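Local coordinates for protein Sec-alkylsulfatase (Pseudomonas sp., PDB 4AXH) that hydrolyses (R)-secondary-alkyl sulfates to (S)-alcohols and sulfate with strict inversion of configuration, using a pair of zinc ions, at residues A[315-320]-A[326-331]. Residues are numbered along the deposited sequence; the frame is centred on the assembly and turned at random.
Sequences AMHNLL and EVRDAK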
ATOM      1  N   ALA A 315      17.984 -14.258  -4.532  1.00 23.13           N
ATOM      2  CA  ALA A 315      18.102 -12.800  -4.605  1.00 22.28           C
ATOM      3  C   ALA A 315      16.957 -12.240  -3.801  1.00 28.72           C
ATOM      4  O   ALA A 315      15.963 -12.940  -3.588  1.00 31.18           O
ATOM      5  CB  ALA A 315      17.984 -12.319  -6.052  1.00 22.41           C
ATOM      6  N   MET A 316      17.080 -11.000  -3.333  1.00 24.96           N
ATOM      7  CA  MET A 316      16.008 -10.339  -2.603  1.00 24.18           C
ATOM      8  C   MET A 316      14.910 -10.075  -3.617  1.00 26.88           C
ATOM      9  O   MET A 316      15.217  -9.661  -4.735  1.00 26.93           O
ATOM     10  CB  MET A 316      16.494  -9.010  -1.993  1.00 26.85           C
ATOM     11  CG  MET A 316      15.461  -8.387  -1.074  1.00 31.79           C
ATOM     12  SD  MET A 316      15.953  -6.832  -0.331  1.00 38.38           S
ATOM     13  CE  MET A 316      16.608  -7.369   1.275  1.00 35.47           C
ATOM     14  N   HIS A 317      13.648 -10.375  -3.276  1.00 23.45           N
ATOM     15  CA  HIS A 317      12.542 -10.118  -4.214  1.00 23.31           C
ATOM     16  C   HIS A 317      11.962  -8.726  -3.932  1.00 28.81           C
ATOM     17  O   HIS A 317      12.443  -8.016  -3.025  1.00 29.89           O
ATOM     18  CB  HIS A 317      11.470 -11.219  -4.117  1.00 23.96           C
ATOM     19  CG  HIS A 317      10.768 -11.569  -5.399  1.00 26.72           C
ATOM     20  ND1 HIS A 317      10.343 -10.585  -6.303  1.00 28.01           N
ATOM     21  CD2 HIS A 317      10.372 -12.784  -5.858  1.00 27.44           C
ATOM     22  CE1 HIS A 317       9.721 -11.231  -7.279  1.00 26.47           C
ATOM     23  NE2 HIS A 317       9.705 -12.555  -7.061  1.00 27.03           N
ATOM     24  N   ASN A 318      10.957  -8.310  -4.708  1.00 23.79           N
ATOM     25  CA  ASN A 318      10.379  -6.980  -4.518  1.00 21.88           C
ATOM     26  C   ASN A 318       9.197  -6.967  -3.575  1.00 28.06           C
ATOM     27  O   ASN A 318       8.348  -7.852  -3.646  1.00 30.24           O
ATOM     28  CB  ASN A 318       9.921  -6.409  -5.857  1.00 12.22           C
ATOM     29  CG  ASN A 318      11.024  -5.935  -6.763  1.00 30.05           C
ATOM     30  OD1 ASN A 318      11.810  -4.990  -6.450  1.00 34.27           O
ATOM     31  ND2 ASN A 318      11.029  -6.501  -7.961  1.00 15.25           N
ATOM     32  N   LEU A 319       9.104  -5.929  -2.744  1.00 24.20           N
ATOM     33  CA  LEU A 319       7.921  -5.684  -1.927  1.00 23.61           C
ATOM     34  C   LEU A 319       7.064  -4.683  -2.738  1.00 31.71           C
ATOM     35  O   LEU A 319       5.845  -4.627  -2.581  1.00 31.72           O
ATOM     36  CB  LEU A 319       8.266  -5.148  -0.517  1.00 22.31           C
ATOM     37  CG  LEU A 319       8.922  -6.161   0.392  1.00 26.01           C
ATOM     38  CD1 LEU A 319       9.381  -5.519   1.681  1.00 25.83           C
ATOM     39  CD2 LEU A 319       8.017  -7.381   0.637  1.00 30.26           C
ATOM     40  N   LEU A 320       7.731  -3.918  -3.628  1.00 31.35           N
ATOM     41  CA  LEU A 320       7.168  -2.940  -4.558  1.00 32.23           C
ATOM     42  C   LEU A 320       7.902  -3.048  -5.887  1.00 35.98           C
ATOM     43  O   LEU A 320       8.997  -2.477  -6.023  1.00 36.60           O
ATOM     44  CB  LEU A 320       7.226  -1.473  -4.007  1.00 32.94           C
ATOM     45  CG  LEU A 320       6.519  -0.403  -4.860  1.00 38.16           C
ATOM     46  CD1 LEU A 320       5.023  -0.452  -4.667  1.00 38.64           C
ATOM     47  CD2 LEU A 320       7.009   0.983  -4.535  1.00 38.86           C
ATOM     48  N   GLU A 326       0.705  -2.886  -6.265  1.00 35.53           N
ATOM     49  CA  GLU A 326       0.305  -2.736  -4.863  1.00 36.38           C
ATOM     50  C   GLU A 326       1.436  -3.394  -4.019  1.00 40.57           C
ATOM     51  O   GLU A 326       1.965  -4.445  -4.412  1.00 38.97           O
ATOM     52  CB  GLU A 326      -1.019  -3.475  -4.572  1.00 37.48           C
ATOM     53  CG  GLU A 326      -2.236  -2.942  -5.305  1.00 43.44           C
ATOM     54  CD  GLU A 326      -3.538  -3.688  -5.083  1.00 73.28           C
ATOM     55  OE1 GLU A 326      -3.631  -4.474  -4.112  1.00 69.32           O
ATOM     56  OE2 GLU A 326      -4.477  -3.475  -5.885  1.00 79.16           O
ATOM     57  N   VAL A 327       1.809  -2.767  -2.878  1.00 39.06           N
ATOM     58  CA  VAL A 327       2.812  -3.293  -1.945  1.00 39.76           C
ATOM     59  C   VAL A 327       2.454  -4.685  -1.465  1.00 44.23           C
ATOM     60  O   VAL A 327       1.278  -4.990  -1.295  1.00 44.38           O
ATOM     61  CB  VAL A 327       3.088  -2.392  -0.724  1.00 44.66           C
ATOM     62  CG1 VAL A 327       4.346  -1.575  -0.898  1.00 44.75           C
ATOM     63  CG2 VAL A 327       1.899  -1.515  -0.369  1.00 44.56           C
ATOM     64  N   ARG A 328       3.476  -5.501  -1.208  1.00 40.06           N
ATOM     65  CA  ARG A 328       3.346  -6.859  -0.688  1.00 39.10           C
ATOM     66  C   ARG A 328       3.573  -6.859   0.827  1.00 43.40           C
ATOM     67  O   ARG A 328       4.095  -5.883   1.375  1.00 42.11           O
ATOM     68  CB  ARG A 328       4.330  -7.799  -1.401  1.00 36.73           C
ATOM     69  CG  ARG A 328       3.918  -8.050  -2.800  1.00 30.70           C
ATOM     70  CD  ARG A 328       5.100  -8.345  -3.637  1.00 28.08           C
ATOM     71  NE  ARG A 328       4.706  -8.869  -4.958  1.00 29.92           N
ATOM     72  CZ  ARG A 328       5.553  -9.042  -5.974  1.00 42.79           C
ATOM     73  NH1 ARG A 328       6.852  -8.744  -5.830  1.00 25.70           N
ATOM     74  NH2 ARG A 328       5.109  -9.498  -7.150  1.00 28.61           N
ATOM     75  N   ASP A 329       3.122  -7.924   1.503  1.00 41.97           N
ATOM     76  CA  ASP A 329       3.266  -8.064   2.953  1.00 41.73           C
ATOM     77  C   ASP A 329       4.451  -8.997   3.275  1.00 44.02           C
ATOM     78  O   ASP A 329       4.331 -10.250   3.205  1.00 44.35           O
ATOM     79  CB  ASP A 329       1.954  -8.580   3.589  1.00 43.66           C
ATOM     80  CG  ASP A 329       1.954  -8.673   5.104  1.00 56.37           C
ATOM     81  OD1 ASP A 329       2.956  -8.221   5.736  1.00 55.97           O
ATOM     82  OD2 ASP A 329       0.945  -9.171   5.666  1.00 60.06           O
ATOM     83  N   ALA A 330       5.580  -8.357   3.695  1.00 37.53           N
ATOM     84  CA  ALA A 330       6.819  -9.037   4.116  1.00 34.79           C
ATOM     85  C   ALA A 330       6.572  -9.923   5.328  1.00 36.67           C
ATOM     86  O   ALA A 330       7.152 -11.014   5.392  1.00 35.97           O
ATOM     87  CB  ALA A 330       7.925  -8.023   4.406  1.00 34.54           C
ATOM     88  N   LYS A 331       5.671  -9.491   6.252  1.00 32.43           N
ATOM     89  CA  LYS A 331       5.303 -10.265   7.448  1.00 32.94           C
ATOM     90  C   LYS A 331       4.669 -11.616   7.062  1.00 35.05           C
ATOM     91  O   LYS A 331       5.063 -12.654   7.591  1.00 33.26           O
ATOM     92  CB  LYS A 331       4.401  -9.430   8.399  1.00 36.35           C
ATOM     93  CG  LYS A 331       3.620 -10.223   9.449  1.00 59.85           C
ATOM     94  CD  LYS A 331       3.947  -9.817  10.892  1.00 79.28           C
ATOM     95  CE  LYS A 331       5.023 -10.684  11.533  1.00 99.00           C
ATOM     96  NZ  LYS A 331       6.401 -10.302  11.108  1.00109.91           N
TER
HETATM   97  O   HOH W   1       4.957  -4.909  -5.810  1.00 40.94           O
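Arg328 and Leu319 carry this contact, in which the loop 315-320 meets the chain entering helix 330-344 of the metallo-beta-lactamase domain. Backbone N of Arg328 donates to Leu319 O (2.9 Å). The arginine chain, extended from CG to NE, then runs back along the loop and brings NH1 to Asn318 O (2.8 Å). That bond is nearly straight at the hydrogen (160°) and lies in the guanidinium plane, although NH1 stands above the carbonyl plane. Near NH1 the His317 ring comes in obliquely, its plane 85° from that of the guanidinium, with His317 ND1 4.0 Å from Arg328 NH1; ND1 itself accepts from Asn318 N, in the ring plane, and NE2 reaches the zinc ligand Glu291 through a weak bond. With CG beside the backbone N (chi1 -70°), Leu319 sends its branch toward the helix start, where CD2 meets Ala330 CB at 3.8 Å and Trp333 also touches it. At the other end Leu320 CD1 touches Val327 CG1 (4.0 Å), and Leu320 also packs on Phe434 of the second subunit. Asn318, Leu319, Leu320 and Arg328 all belong to the sulfate site; the backbone bond fixes the arginine's root and the NH1 bond one edge of its guanidinium, probably helping orient it for the anionic sulfate.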